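Local coordinates for amidase (PDB 5EWQ), which probably hydrolyses carboxylic amides to the acid and ammonia, as an amidase of the amidase signature family, at residues K19-Q24 / V139-I144; H78-I83 / G185-N190; S87-N92 / V121-Q126. All coordinates share one frame; numbering follows the deposited sequence.

Interaction 1: K19-Q24 / V139-I144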
ATOM      1  N   LYS A  19       6.062  22.399   1.514  1.00 47.92           N
ATOM      2  CA  LYS A  19       5.473  22.220   0.193  1.00 33.22           C
ATOM      3  C   LYS A  19       6.528  22.237  -0.913  1.00 47.85           C
ATOM      4  O   LYS A  19       6.366  21.587  -1.946  1.00 51.15           O
ATOM      5  CB  LYS A  19       4.419  23.300  -0.064  1.00 39.94           C
ATOM      6  CG  LYS A  19       3.582  23.065  -1.307  1.00 56.97           C
ATOM      7  CD  LYS A  19       2.099  23.046  -0.975  1.00 48.52           C
ATOM      8  CE  LYS A  19       1.627  24.396  -0.463  1.00 46.07           C
ATOM      9  NZ  LYS A  19       0.158  24.411  -0.223  1.00 43.64           N
ATOM     10  N   GLU A  20       7.613  22.971  -0.685  1.00 47.87           N
ATOM     11  CA  GLU A  20       8.669  23.105  -1.685  1.00 47.58           C
ATOM     12  C   GLU A  20       9.534  21.851  -1.789  1.00 59.77           C
ATOM     13  O   GLU A  20      10.394  21.752  -2.664  1.00 66.27           O
ATOM     14  CB  GLU A  20       9.545  24.320  -1.373  1.00 55.51           C
ATOM     15  CG  GLU A  20       8.827  25.649  -1.524  1.00 74.12           C
ATOM     16  CD  GLU A  20       8.360  25.904  -2.946  1.00 84.88           C
ATOM     17  OE1 GLU A  20       9.051  25.467  -3.890  1.00 81.57           O
ATOM     18  OE2 GLU A  20       7.298  26.539  -3.118  1.00 87.62           O
ATOM     19  N   ARG A  21       9.305  20.899  -0.892  1.00 55.33           N
ATOM     20  CA  ARG A  21      10.005  19.620  -0.931  1.00 39.69           C
ATOM     21  C   ARG A  21       9.604  18.827  -2.171  1.00 50.88           C
ATOM     22  O   ARG A  21      10.400  18.069  -2.725  1.00 41.92           O
ATOM     23  CB  ARG A  21       9.712  18.815   0.338  1.00 35.79           C
ATOM     24  CG  ARG A  21      10.288  17.408   0.345  1.00 40.20           C
ATOM     25  CD  ARG A  21       9.904  16.662   1.614  1.00 39.23           C
ATOM     26  NE  ARG A  21      10.606  17.169   2.787  1.00 38.06           N
ATOM     27  CZ  ARG A  21      11.749  16.669   3.243  1.00 32.89           C
ATOM     28  NH1 ARG A  21      12.319  15.644   2.623  1.00 31.21           N
ATOM     29  NH2 ARG A  21      12.322  17.192   4.319  1.00 39.25           N
ATOM     30  N   VAL A  22       8.362  19.019  -2.604  1.00 51.22           N
ATOM     31  CA  VAL A  22       7.816  18.297  -3.746  1.00 43.31           C
ATOM     32  C   VAL A  22       7.810  19.159  -5.008  1.00 54.30           C
ATOM     33  O   VAL A  22       8.139  18.684  -6.096  1.00 52.25           O
ATOM     34  CB  VAL A  22       6.381  17.806  -3.453  1.00 35.67           C
ATOM     35  CG1 VAL A  22       5.750  17.197  -4.696  1.00 37.00           C
ATOM     36  CG2 VAL A  22       6.391  16.804  -2.310  1.00 32.82           C
ATOM     37  N   LEU A  23       7.453  20.430  -4.852  1.00 53.23           N
ATOM     38  CA  LEU A  23       7.311  21.337  -5.989  1.00 45.50           C
ATOM     39  C   LEU A  23       8.630  21.621  -6.704  1.00 48.43           C
ATOM     40  O   LEU A  23       8.684  21.619  -7.934  1.00 50.32           O
ATOM     41  CB  LEU A  23       6.681  22.655  -5.534  1.00 44.89           C
ATOM     42  CG  LEU A  23       5.220  22.581  -5.087  1.00 45.76           C
ATOM     43  CD1 LEU A  23       4.718  23.957  -4.677  1.00 50.04           C
ATOM     44  CD2 LEU A  23       4.355  21.997  -6.193  1.00 44.97           C
ATOM     45  N   GLN A  24       9.685  21.871  -5.936  1.00 51.16           N
ATOM     46  CA  GLN A  24      10.985  22.217  -6.512  1.00 59.45           C
ATOM     47  C   GLN A  24      11.609  21.097  -7.359  1.00 51.46           C
ATOM     48  O   GLN A  24      12.151  21.380  -8.427  1.00 61.80           O
ATOM     49  CB  GLN A  24      11.959  22.644  -5.409  1.00 71.86           C
ATOM     50  CG  GLN A  24      11.747  24.070  -4.928  1.00 90.18           C
ATOM     51  CD  GLN A  24      12.703  24.463  -3.820  1.00101.13           C
ATOM     52  OE1 GLN A  24      13.454  23.634  -3.308  1.00107.43           O
ATOM     53  NE2 GLN A  24      12.679  25.737  -3.444  1.00100.74           N
ATOM     54  N   VAL A 139      11.809  13.750  12.285  1.00 33.16           N
ATOM     55  CA  VAL A 139      13.187  13.536  12.713  1.00 32.22           C
ATOM     56  C   VAL A 139      14.030  12.893  11.608  1.00 30.46           C
ATOM     57  O   VAL A 139      15.245  13.092  11.545  1.00 41.77           O
ATOM     58  CB  VAL A 139      13.239  12.665  13.995  1.00 22.74           C
ATOM     59  CG1 VAL A 139      12.692  11.269  13.731  1.00 16.59           C
ATOM     60  CG2 VAL A 139      14.651  12.604  14.557  1.00 18.83           C
ATOM     61  N   LEU A 140      13.381  12.142  10.725  1.00 28.30           N
ATOM     62  CA  LEU A 140      14.082  11.461   9.642  1.00 34.32           C
ATOM     63  C   LEU A 140      13.754  12.072   8.283  1.00 35.34           C
ATOM     64  O   LEU A 140      14.016  11.465   7.245  1.00 31.62           O
ATOM     65  CB  LEU A 140      13.732   9.972   9.634  1.00 30.29           C
ATOM     66  CG  LEU A 140      14.197   9.112  10.808  1.00 38.69           C
ATOM     67  CD1 LEU A 140      13.536   7.744  10.750  1.00 30.04           C
ATOM     68  CD2 LEU A 140      15.709   8.975  10.800  1.00 21.85           C
ATOM     69  N   LYS A 141      13.193  13.279   8.296  1.00 28.93           N
ATOM     70  CA  LYS A 141      12.695  13.916   7.079  1.00 36.36           C
ATOM     71  C   LYS A 141      13.783  14.166   6.033  1.00 38.12           C
ATOM     72  O   LYS A 141      13.485  14.323   4.849  1.00 36.61           O
ATOM     73  CB  LYS A 141      12.003  15.239   7.421  1.00 31.57           C
ATOM     74  CG  LYS A 141      12.949  16.351   7.846  1.00 29.73           C
ATOM     75  CD  LYS A 141      12.180  17.600   8.247  1.00 39.83           C
ATOM     76  CE  LYS A 141      13.117  18.727   8.649  1.00 42.41           C
ATOM     77  NZ  LYS A 141      14.002  19.140   7.524  1.00 47.13           N
ATOM     78  N   ASP A 142      15.038  14.197   6.468  1.00 41.25           N
ATOM     79  CA  ASP A 142      16.142  14.504   5.565  1.00 38.34           C
ATOM     80  C   ASP A 142      17.177  13.385   5.489  1.00 40.02           C
ATOM     81  O   ASP A 142      18.210  13.536   4.836  1.00 41.27           O
ATOM     82  CB  ASP A 142      16.821  15.807   5.990  1.00 43.07           C
ATOM     83  CG  ASP A 142      15.907  17.010   5.865  1.00 54.06           C
ATOM     84  OD1 ASP A 142      15.143  17.078   4.878  1.00 31.13           O
ATOM     85  OD2 ASP A 142      15.949  17.887   6.753  1.00 59.87           O
ATOM     86  N   TRP A 143      16.905  12.264   6.151  1.00 37.83           N
ATOM     87  CA  TRP A 143      17.849  11.152   6.147  1.00 40.73           C
ATOM     88  C   TRP A 143      17.729  10.303   4.888  1.00 50.97           C
ATOM     89  O   TRP A 143      16.709   9.653   4.661  1.00 46.12           O
ATOM     90  CB  TRP A 143      17.660  10.261   7.375  1.00 28.09           C
ATOM     91  CG  TRP A 143      18.534   9.041   7.326  1.00 44.70           C
ATOM     92  CD1 TRP A 143      19.893   9.003   7.450  1.00 31.11           C
ATOM     93  CD2 TRP A 143      18.113   7.686   7.127  1.00 35.97           C
ATOM     94  NE1 TRP A 143      20.343   7.710   7.346  1.00 37.93           N
ATOM     95  CE2 TRP A 143      19.269   6.880   7.147  1.00 37.56           C
ATOM     96  CE3 TRP A 143      16.869   7.074   6.938  1.00 32.60           C
ATOM     97  CZ2 TRP A 143      19.222   5.497   6.983  1.00 30.31           C
ATOM     98  CZ3 TRP A 143      16.824   5.699   6.776  1.00 37.53           C
ATOM     99  CH2 TRP A 143      17.993   4.927   6.800  1.00 33.98           C
ATOM    100  N   ILE A 144      18.785  10.304   4.082  1.00 37.92           N
ATOM    101  CA  ILE A 144      18.839   9.475   2.886  1.00 38.89           C
ATOM    102  C   ILE A 144      19.589   8.176   3.169  1.00 40.25           C
ATOM    103  O   ILE A 144      20.757   8.196   3.561  1.00 42.01           O
ATOM    104  CB  ILE A 144      19.515  10.212   1.717  1.00 44.71           C
ATOM    105  CG1 ILE A 144      18.768  11.513   1.408  1.00 42.44           C
ATOM    106  CG2 ILE A 144      19.569   9.321   0.492  1.00 45.71           C
ATOM    107  CD1 ILE A 144      19.373  12.314   0.276  1.00 46.46           C
TER

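Interaction 2: H78-I83 / G185-N190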
ATOM      1  N   HIS A  78      -2.409  19.153  -8.408  1.00 57.98           N
ATOM      2  CA  HIS A  78      -3.493  18.530  -7.653  1.00 46.28           C
ATOM      3  C   HIS A  78      -3.088  18.077  -6.251  1.00 51.47           C
ATOM      4  O   HIS A  78      -3.902  18.114  -5.330  1.00 39.31           O
ATOM      5  CB  HIS A  78      -4.058  17.337  -8.429  1.00 40.80           C
ATOM      6  CG  HIS A  78      -4.756  17.720  -9.696  1.00 53.42           C
ATOM      7  ND1 HIS A  78      -5.522  18.859  -9.809  1.00 53.05           N
ATOM      8  CD2 HIS A  78      -4.801  17.115 -10.907  1.00 50.60           C
ATOM      9  CE1 HIS A  78      -6.011  18.940 -11.034  1.00 47.99           C
ATOM     10  NE2 HIS A  78      -5.589  17.895 -11.720  1.00 48.58           N
ATOM     11  N   ASP A  79      -1.841  17.647  -6.088  1.00 36.59           N
ATOM     12  CA  ASP A  79      -1.399  17.119  -4.802  1.00 33.77           C
ATOM     13  C   ASP A  79      -0.876  18.220  -3.883  1.00 38.76           C
ATOM     14  O   ASP A  79      -1.185  18.240  -2.693  1.00 41.80           O
ATOM     15  CB  ASP A  79      -0.325  16.048  -4.997  1.00 38.95           C
ATOM     16  CG  ASP A  79       0.049  15.353  -3.699  1.00 54.97           C
ATOM     17  OD1 ASP A  79      -0.675  14.417  -3.295  1.00 48.87           O
ATOM     18  OD2 ASP A  79       1.065  15.743  -3.084  1.00 45.00           O
ATOM     19  N   GLN A  80      -0.084  19.133  -4.438  1.00 35.53           N
ATOM     20  CA  GLN A  80       0.472  20.232  -3.656  1.00 35.06           C
ATOM     21  C   GLN A  80      -0.226  21.552  -3.980  1.00 42.99           C
ATOM     22  O   GLN A  80       0.042  22.578  -3.356  1.00 46.91           O
ATOM     23  CB  GLN A  80       1.977  20.352  -3.897  1.00 36.76           C
ATOM     24  CG  GLN A  80       2.765  19.116  -3.486  1.00 34.65           C
ATOM     25  CD  GLN A  80       2.602  18.782  -2.014  1.00 46.71           C
ATOM     26  OE1 GLN A  80       2.753  19.646  -1.149  1.00 51.83           O
ATOM     27  NE2 GLN A  80       2.284  17.525  -1.723  1.00 29.91           N
ATOM     28  N   ASN A  81      -1.123  21.515  -4.960  1.00 45.89           N
ATOM     29  CA  ASN A  81      -1.948  22.672  -5.292  1.00 46.79           C
ATOM     30  C   ASN A  81      -3.367  22.243  -5.636  1.00 47.84           C
ATOM     31  O   ASN A  81      -3.687  21.055  -5.602  1.00 46.77           O
ATOM     32  CB  ASN A  81      -1.339  23.462  -6.451  1.00 54.26           C
ATOM     33  CG  ASN A  81      -0.052  24.166  -6.066  1.00 59.68           C
ATOM     34  OD1 ASN A  81      -0.074  25.202  -5.402  1.00 54.53           O
ATOM     35  ND2 ASN A  81       1.077  23.607  -6.486  1.00 63.77           N
ATOM     36  N   GLY A  82      -4.214  23.212  -5.967  1.00 51.80           N
ATOM     37  CA  GLY A  82      -5.603  22.936  -6.280  1.00 42.14           C
ATOM     38  C   GLY A  82      -6.322  22.302  -5.105  1.00 51.34           C
ATOM     39  O   GLY A  82      -6.412  22.894  -4.031  1.00 37.80           O
ATOM     40  N   ILE A  83      -6.823  21.087  -5.308  1.00 51.33           N
ATOM     41  CA  ILE A  83      -7.511  20.355  -4.252  1.00 39.21           C
ATOM     42  C   ILE A  83      -6.530  19.993  -3.134  1.00 36.71           C
ATOM     43  O   ILE A  83      -6.931  19.797  -1.984  1.00 39.46           O
ATOM     44  CB  ILE A  83      -8.197  19.079  -4.804  1.00 35.41           C
ATOM     45  CG1 ILE A  83      -9.148  18.477  -3.768  1.00 47.39           C
ATOM     46  CG2 ILE A  83      -7.167  18.060  -5.272  1.00 38.65           C
ATOM     47  CD1 ILE A  83     -10.293  19.390  -3.390  1.00 48.65           C
ATOM     48  N   GLY A 185       4.115  13.925  10.475  1.00 35.85           N
ATOM     49  CA  GLY A 185       4.814  15.127  10.894  1.00 17.16           C
ATOM     50  C   GLY A 185       5.783  15.628   9.840  1.00 27.07           C
ATOM     51  O   GLY A 185       6.276  16.752   9.920  1.00 47.21           O
ATOM     52  N   LYS A 186       6.052  14.789   8.846  1.00 18.10           N
ATOM     53  CA  LYS A 186       6.996  15.119   7.786  1.00 18.30           C
ATOM     54  C   LYS A 186       6.372  15.988   6.699  1.00 38.96           C
ATOM     55  O   LYS A 186       6.926  17.022   6.325  1.00 47.87           O
ATOM     56  CB  LYS A 186       7.556  13.840   7.164  1.00 26.23           C
ATOM     57  CG  LYS A 186       8.513  14.074   6.011  1.00 28.15           C
ATOM     58  CD  LYS A 186       8.894  12.763   5.349  1.00 35.61           C
ATOM     59  CE  LYS A 186       9.896  12.974   4.227  1.00 30.01           C
ATOM     60  NZ  LYS A 186      10.254  11.690   3.564  1.00 22.17           N
ATOM     61  N   LYS A 187       5.217  15.566   6.194  1.00 37.45           N
ATOM     62  CA  LYS A 187       4.587  16.252   5.072  1.00 39.21           C
ATOM     63  C   LYS A 187       3.252  16.891   5.449  1.00 32.70           C
ATOM     64  O   LYS A 187       2.897  17.953   4.936  1.00 50.48           O
ATOM     65  CB  LYS A 187       4.384  15.283   3.906  1.00 18.81           C
ATOM     66  CG  LYS A 187       4.071  15.968   2.591  1.00 33.23           C
ATOM     67  CD  LYS A 187       5.197  16.906   2.185  1.00 38.27           C
ATOM     68  CE  LYS A 187       4.839  17.694   0.937  1.00 34.85           C
ATOM     69  NZ  LYS A 187       3.677  18.597   1.164  1.00 41.39           N
ATOM     70  N   GLY A 188       2.513  16.244   6.343  1.00 31.57           N
ATOM     71  CA  GLY A 188       1.229  16.762   6.777  1.00 17.20           C
ATOM     72  C   GLY A 188       0.096  15.769   6.599  1.00 25.59           C
ATOM     73  O   GLY A 188       0.313  14.558   6.601  1.00 30.46           O
ATOM     74  N   GLN A 189      -1.117  16.288   6.434  1.00 23.27           N
ATOM     75  CA  GLN A 189      -2.308  15.449   6.359  1.00 18.97           C
ATOM     76  C   GLN A 189      -2.636  15.008   4.935  1.00 36.71           C
ATOM     77  O   GLN A 189      -2.679  15.822   4.015  1.00 35.63           O
ATOM     78  CB  GLN A 189      -3.510  16.186   6.953  1.00 19.15           C
ATOM     79  CG  GLN A 189      -4.823  15.431   6.824  1.00 25.67           C
ATOM     80  CD  GLN A 189      -4.841  14.155   7.639  1.00 35.47           C
ATOM     81  OE1 GLN A 189      -4.656  14.181   8.855  1.00 37.15           O
ATOM     82  NE2 GLN A 189      -5.056  13.028   6.971  1.00 22.76           N
ATOM     83  N   ASN A 190      -2.867  13.710   4.769  1.00 32.76           N
ATOM     84  CA  ASN A 190      -3.311  13.156   3.498  1.00 19.35           C
ATOM     85  C   ASN A 190      -4.817  13.340   3.352  1.00 25.35           C
ATOM     86  O   ASN A 190      -5.567  13.124   4.306  1.00 40.17           O
ATOM     87  CB  ASN A 190      -2.948  11.671   3.406  1.00 27.80           C
ATOM     88  CG  ASN A 190      -2.769  11.193   1.977  1.00 27.74           C
ATOM     89  OD1 ASN A 190      -1.759  10.575   1.648  1.00 42.02           O
ATOM     90  ND2 ASN A 190      -3.752  11.461   1.126  1.00 32.38           N
TER

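Interaction 3: S87-N92 / V121-Q126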
ATOM      1  N   SER A  87      -0.427  13.902  -0.766  1.00 35.00           N
ATOM      2  CA  SER A  87      -0.194  12.472  -0.614  1.00 23.89           C
ATOM      3  C   SER A  87       1.221  12.081  -1.021  1.00 36.08           C
ATOM      4  O   SER A  87       1.603  10.915  -0.922  1.00 43.89           O
ATOM      5  CB  SER A  87      -1.205  11.679  -1.441  1.00 24.59           C
ATOM      6  OG  SER A  87      -1.048  11.945  -2.824  1.00 35.42           O
ATOM      7  N   VAL A  88       1.993  13.060  -1.477  1.00 35.47           N
ATOM      8  CA  VAL A  88       3.363  12.816  -1.912  1.00 34.29           C
ATOM      9  C   VAL A  88       4.366  13.490  -0.981  1.00 32.19           C
ATOM     10  O   VAL A  88       4.308  14.700  -0.765  1.00 36.73           O
ATOM     11  CB  VAL A  88       3.592  13.316  -3.349  1.00 30.51           C
ATOM     12  CG1 VAL A  88       5.032  13.079  -3.770  1.00 32.01           C
ATOM     13  CG2 VAL A  88       2.631  12.629  -4.305  1.00 31.80           C
ATOM     14  N   THR A  89       5.282  12.699  -0.430  1.00 29.78           N
ATOM     15  CA  THR A  89       6.309  13.227   0.458  1.00 31.94           C
ATOM     16  C   THR A  89       7.568  13.606  -0.308  1.00 38.75           C
ATOM     17  O   THR A  89       8.156  14.659  -0.070  1.00 43.86           O
ATOM     18  CB  THR A  89       6.690  12.218   1.559  1.00 30.15           C
ATOM     19  OG1 THR A  89       7.007  10.954   0.962  1.00 24.69           O
ATOM     20  CG2 THR A  89       5.546  12.039   2.541  1.00 32.54           C
ATOM     21  N   GLU A  90       7.979  12.744  -1.230  1.00 35.99           N
ATOM     22  CA  GLU A  90       9.222  12.957  -1.955  1.00 34.05           C
ATOM     23  C   GLU A  90       9.053  12.771  -3.458  1.00 34.44           C
ATOM     24  O   GLU A  90       8.203  12.003  -3.909  1.00 34.12           O
ATOM     25  CB  GLU A  90      10.304  12.009  -1.436  1.00 38.70           C
ATOM     26  CG  GLU A  90      11.680  12.638  -1.345  1.00 61.45           C
ATOM     27  CD  GLU A  90      11.782  13.640  -0.211  1.00 55.13           C
ATOM     28  OE1 GLU A  90      12.517  14.640  -0.363  1.00 68.70           O
ATOM     29  OE2 GLU A  90      11.130  13.425   0.834  1.00 34.80           O
ATOM     30  N   ILE A  91       9.869  13.483  -4.228  1.00 42.81           N
ATOM     31  CA  ILE A  91       9.890  13.344  -5.679  1.00 52.63           C
ATOM     32  C   ILE A  91      11.319  13.144  -6.162  1.00 51.74           C
ATOM     33  O   ILE A  91      12.213  13.909  -5.804  1.00 61.22           O
ATOM     34  CB  ILE A  91       9.280  14.575  -6.382  1.00 54.75           C
ATOM     35  CG1 ILE A  91       7.764  14.605  -6.186  1.00 50.99           C
ATOM     36  CG2 ILE A  91       9.609  14.565  -7.868  1.00 44.62           C
ATOM     37  CD1 ILE A  91       7.038  13.463  -6.862  1.00 46.97           C
ATOM     38  N   ASN A  92      11.533  12.106  -6.964  1.00 51.44           N
ATOM     39  CA  ASN A  92      12.839  11.845  -7.555  1.00 54.14           C
ATOM     40  C   ASN A  92      13.246  12.983  -8.486  1.00 66.92           C
ATOM     41  O   ASN A  92      12.581  13.233  -9.491  1.00 79.55           O
ATOM     42  CB  ASN A  92      12.824  10.515  -8.313  1.00 54.75           C
ATOM     43  CG  ASN A  92      14.217  10.020  -8.669  1.00 61.39           C
ATOM     44  OD1 ASN A  92      15.167  10.796  -8.763  1.00 57.87           O
ATOM     45  ND2 ASN A  92      14.341   8.713  -8.875  1.00 57.40           N
ATOM     46  N   VAL A 121       6.815   4.448  -4.014  1.00 31.70           N
ATOM     47  CA  VAL A 121       6.921   3.611  -2.825  1.00 34.35           C
ATOM     48  C   VAL A 121       6.566   4.398  -1.568  1.00 38.21           C
ATOM     49  O   VAL A 121       6.642   5.625  -1.551  1.00 42.37           O
ATOM     50  CB  VAL A 121       8.335   3.018  -2.676  1.00 38.86           C
ATOM     51  CG1 VAL A 121       8.667   2.146  -3.878  1.00 34.15           C
ATOM     52  CG2 VAL A 121       9.364   4.126  -2.514  1.00 31.51           C
ATOM     53  N   LYS A 122       6.171   3.685  -0.519  1.00 38.99           N
ATOM     54  CA  LYS A 122       5.793   4.310   0.742  1.00 24.07           C
ATOM     55  C   LYS A 122       6.995   5.025   1.359  1.00 38.00           C
ATOM     56  O   LYS A 122       8.143   4.671   1.084  1.00 36.91           O
ATOM     57  CB  LYS A 122       5.227   3.260   1.700  1.00 24.37           C
ATOM     58  CG  LYS A 122       4.423   3.817   2.863  1.00 27.19           C
ATOM     59  CD  LYS A 122       3.770   2.692   3.651  1.00 38.34           C
ATOM     60  CE  LYS A 122       2.885   3.227   4.762  1.00 30.34           C
ATOM     61  NZ  LYS A 122       2.191   2.137   5.500  1.00 33.50           N
ATOM     62  N   ASP A 123       6.730   6.029   2.191  1.00 32.51           N
ATOM     63  CA  ASP A 123       7.781   6.878   2.748  1.00 21.94           C
ATOM     64  C   ASP A 123       8.717   6.122   3.697  1.00 26.92           C
ATOM     65  O   ASP A 123       9.745   6.652   4.119  1.00 30.19           O
ATOM     66  CB  ASP A 123       7.156   8.075   3.473  1.00 22.31           C
ATOM     67  CG  ASP A 123       8.182   9.125   3.867  1.00 37.46           C
ATOM     68  OD1 ASP A 123       8.608   9.904   2.989  1.00 38.94           O
ATOM     69  OD2 ASP A 123       8.558   9.173   5.057  1.00 60.42           O
ATOM     70  N   ASN A 124       8.366   4.883   4.024  1.00 27.00           N
ATOM     71  CA  ASN A 124       9.201   4.063   4.893  1.00 22.40           C
ATOM     72  C   ASN A 124      10.045   3.059   4.111  1.00 24.50           C
ATOM     73  O   ASN A 124      10.571   2.105   4.682  1.00 42.01           O
ATOM     74  CB  ASN A 124       8.339   3.333   5.926  1.00 21.33           C
ATOM     75  CG  ASN A 124       7.347   2.377   5.290  1.00 30.90           C
ATOM     76  OD1 ASN A 124       7.141   2.388   4.077  1.00 43.47           O
ATOM     77  ND2 ASN A 124       6.714   1.548   6.114  1.00 21.39           N
ATOM     78  N   VAL A 125      10.171   3.281   2.806  1.00 38.54           N
ATOM     79  CA  VAL A 125      10.946   2.392   1.944  1.00 28.11           C
ATOM     80  C   VAL A 125      12.236   3.069   1.483  1.00 41.59           C
ATOM     81  O   VAL A 125      12.211   4.189   0.974  1.00 51.05           O
ATOM     82  CB  VAL A 125      10.129   1.953   0.716  1.00 35.01           C
ATOM     83  CG1 VAL A 125      10.933   0.990  -0.142  1.00 39.09           C
ATOM     84  CG2 VAL A 125       8.820   1.315   1.154  1.00 32.90           C
ATOM     85  N   GLN A 126      13.359   2.379   1.657  1.00 43.07           N
ATOM     86  CA  GLN A 126      14.675   2.967   1.410  1.00 32.31           C
ATOM     87  C   GLN A 126      15.015   3.134  -0.067  1.00 39.89           C
ATOM     88  O   GLN A 126      14.772   2.243  -0.881  1.00 40.14           O
ATOM     89  CB  GLN A 126      15.765   2.129   2.083  1.00 43.13           C
ATOM     90  CG  GLN A 126      15.759   2.193   3.600  1.00 44.31           C
ATOM     91  CD  GLN A 126      16.832   1.322   4.223  1.00 32.66           C
ATOM     92  OE1 GLN A 126      16.862   1.126   5.436  1.00 49.56           O
ATOM     93  NE2 GLN A 126      17.723   0.794   3.391  1.00 43.21           N
TER

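Interaction 1: K19-Q24 / V139-I144
Arg21, Lys141 and Asp142 make this surface contact, in which one arginine reaches across a gap too wide for the two backbones to meet; the CA atoms of Arg21 and Lys141 are 10.2 Å apart. The charged interactions come first. Arg21 NH2 forms a salt bridge with Asp142 OD1 at 2.9 Å. The guanidinium and carboxylate planes are only 15° apart, yet the nitrogen sits above the carboxylate plane rather than in it, and the bridge is a single N–O pair rather than a two-pronged match. Lys141 NZ is modelled implausibly close to the other oxygen, OD2, so that pairing is likely but its geometry doubtful. Asp142 thus appears to be shared by two cations, which probably offsets the 4.1 Å proximity of Arg21 NH2 and Lys141 NZ. Polar contacts to the backbone are weaker. The carbonyl oxygen of Lys141 takes bonds from Arg21 NH1, at 2.8 Å, and from Arg21 NH2, at 3.1 Å, both weak because strongly bent at the hydrogen. The arginine gets its reach from an extended start, CG anti to the backbone N (chi1 175°), and turns its end at chi3. NE forms a salt bridge with Asp18, its strongest polar partner, and NH1 forms another with Glu90. Arg21 therefore joins helix 20-28 to the type I turn Leu140–Trp143, in the loop between strand 118-122 and helix 150-155, and to the edge strand 88-91, while helix 360-377 packs against Leu140 and Trp143.

Interaction 2: H78-I83 / G185-N190
Gln80 and Lys187 approach each other from opposite directions, and their polar ends make the whole of this buried contact. The tight part is one hydrogen bond: Lys187 NZ gives to Gln80 OE1 over 2.7 Å. The ammonium meets the carbonyl from well off the line of the C=O bond, at a C=O...N angle of 112° and tilted 28° from the carbonyl plane. Lys187 gets there by a folded chain, bent at chi2 (60°) and again at chi4, which turns NZ onto the amide. A second bond fixes which way round the amide lies, for Gln80 NE2 gives to Asp79 OD2 at 2.6 Å. Gln80 NE2 is also close to Lys187 NZ, at 3.4 Å, but both are donors and no bond forms. Around this bond Val22 packs on both side chains, Leu23 adds to the cover of Gln80, and Asn86 OD1 accepts a further bond from Lys187 NZ. The looser side belongs to the first segment alone, where the chain leaves helix 64-79: Asn81 is partly exposed and Gly82 exposed, whereas residues 185-190 are all buried. The chemistry implies a chain of hydrogen bonds: the lysine charge is met by neutral amide oxygens, of Gln80 and Asn86, the Gln80 N-H donates to Asp79, and the negative charge of Asp79 probably helps to offset that of the lysine through the polarised amide between them.

Interaction 3: S87-N92 / V121-Q126
Thr89 and Asp123 have CA atoms 6.9 Å apart, closest of the two segments, although strands 88-91 and 118-122 are not neighbours: strand 161-166 runs between them, and Thr89 and Glu90 both face its Lys165 in a classic beta bulge. Asp123 follows the end of its strand, inside the type I turn Lys122–Val125. The side chains meet through one hydrogen bond, from Thr89 OG1 to Asp123 OD1 at 2.8 Å, received on the anti side of the carboxylate and 31° out of its plane. Thr89 places OG1 between its backbone N and carbonyl carbon (chi1 52°), which turns the hydroxyl toward the carboxylate. The stronger partner of that oxygen is Lys186, whose NZ forms a salt bridge with it, while Asp123 OD2 accepts from the backbone N of Gly136. Both oxygens of the buried carboxylate are thus engaged. Lys122, whose CB is directed away from segment 87-92, hydrogen-bonds through NZ to Ser204, Ser205 and Thr223, consistent with the lysine–serine pairing of the Ser-cisSer-Lys centre of this family. The chemistry implies a carboxylate held in place by a cation, a hydroxyl and an amide N-H, which would probably stabilise its negative charge inside the fold.

From the N terminus, helix 20-28 comes first, and interaction 1 closes a long loop from it to the turn at 139-144. Helix 64-79 then ends at 78-83, whose partner 185-190 lies beyond that turn, so the loops of interactions 1 and 2 cross. Interaction 3, between 87-92 and 121-126, is nested inside both. The three are also in direct touch: salt bridges join interaction 3 to each of the others, Asp79 and Ser87 add a probable hydrogen bond, and Leu23 packs on Asn81 between interactions 1 and 2. Together they tie helix 20-28, the end of helix 64-79, the hairpin 183-189 and the loop after strand 118-122 to the edge of the central mixed sheet.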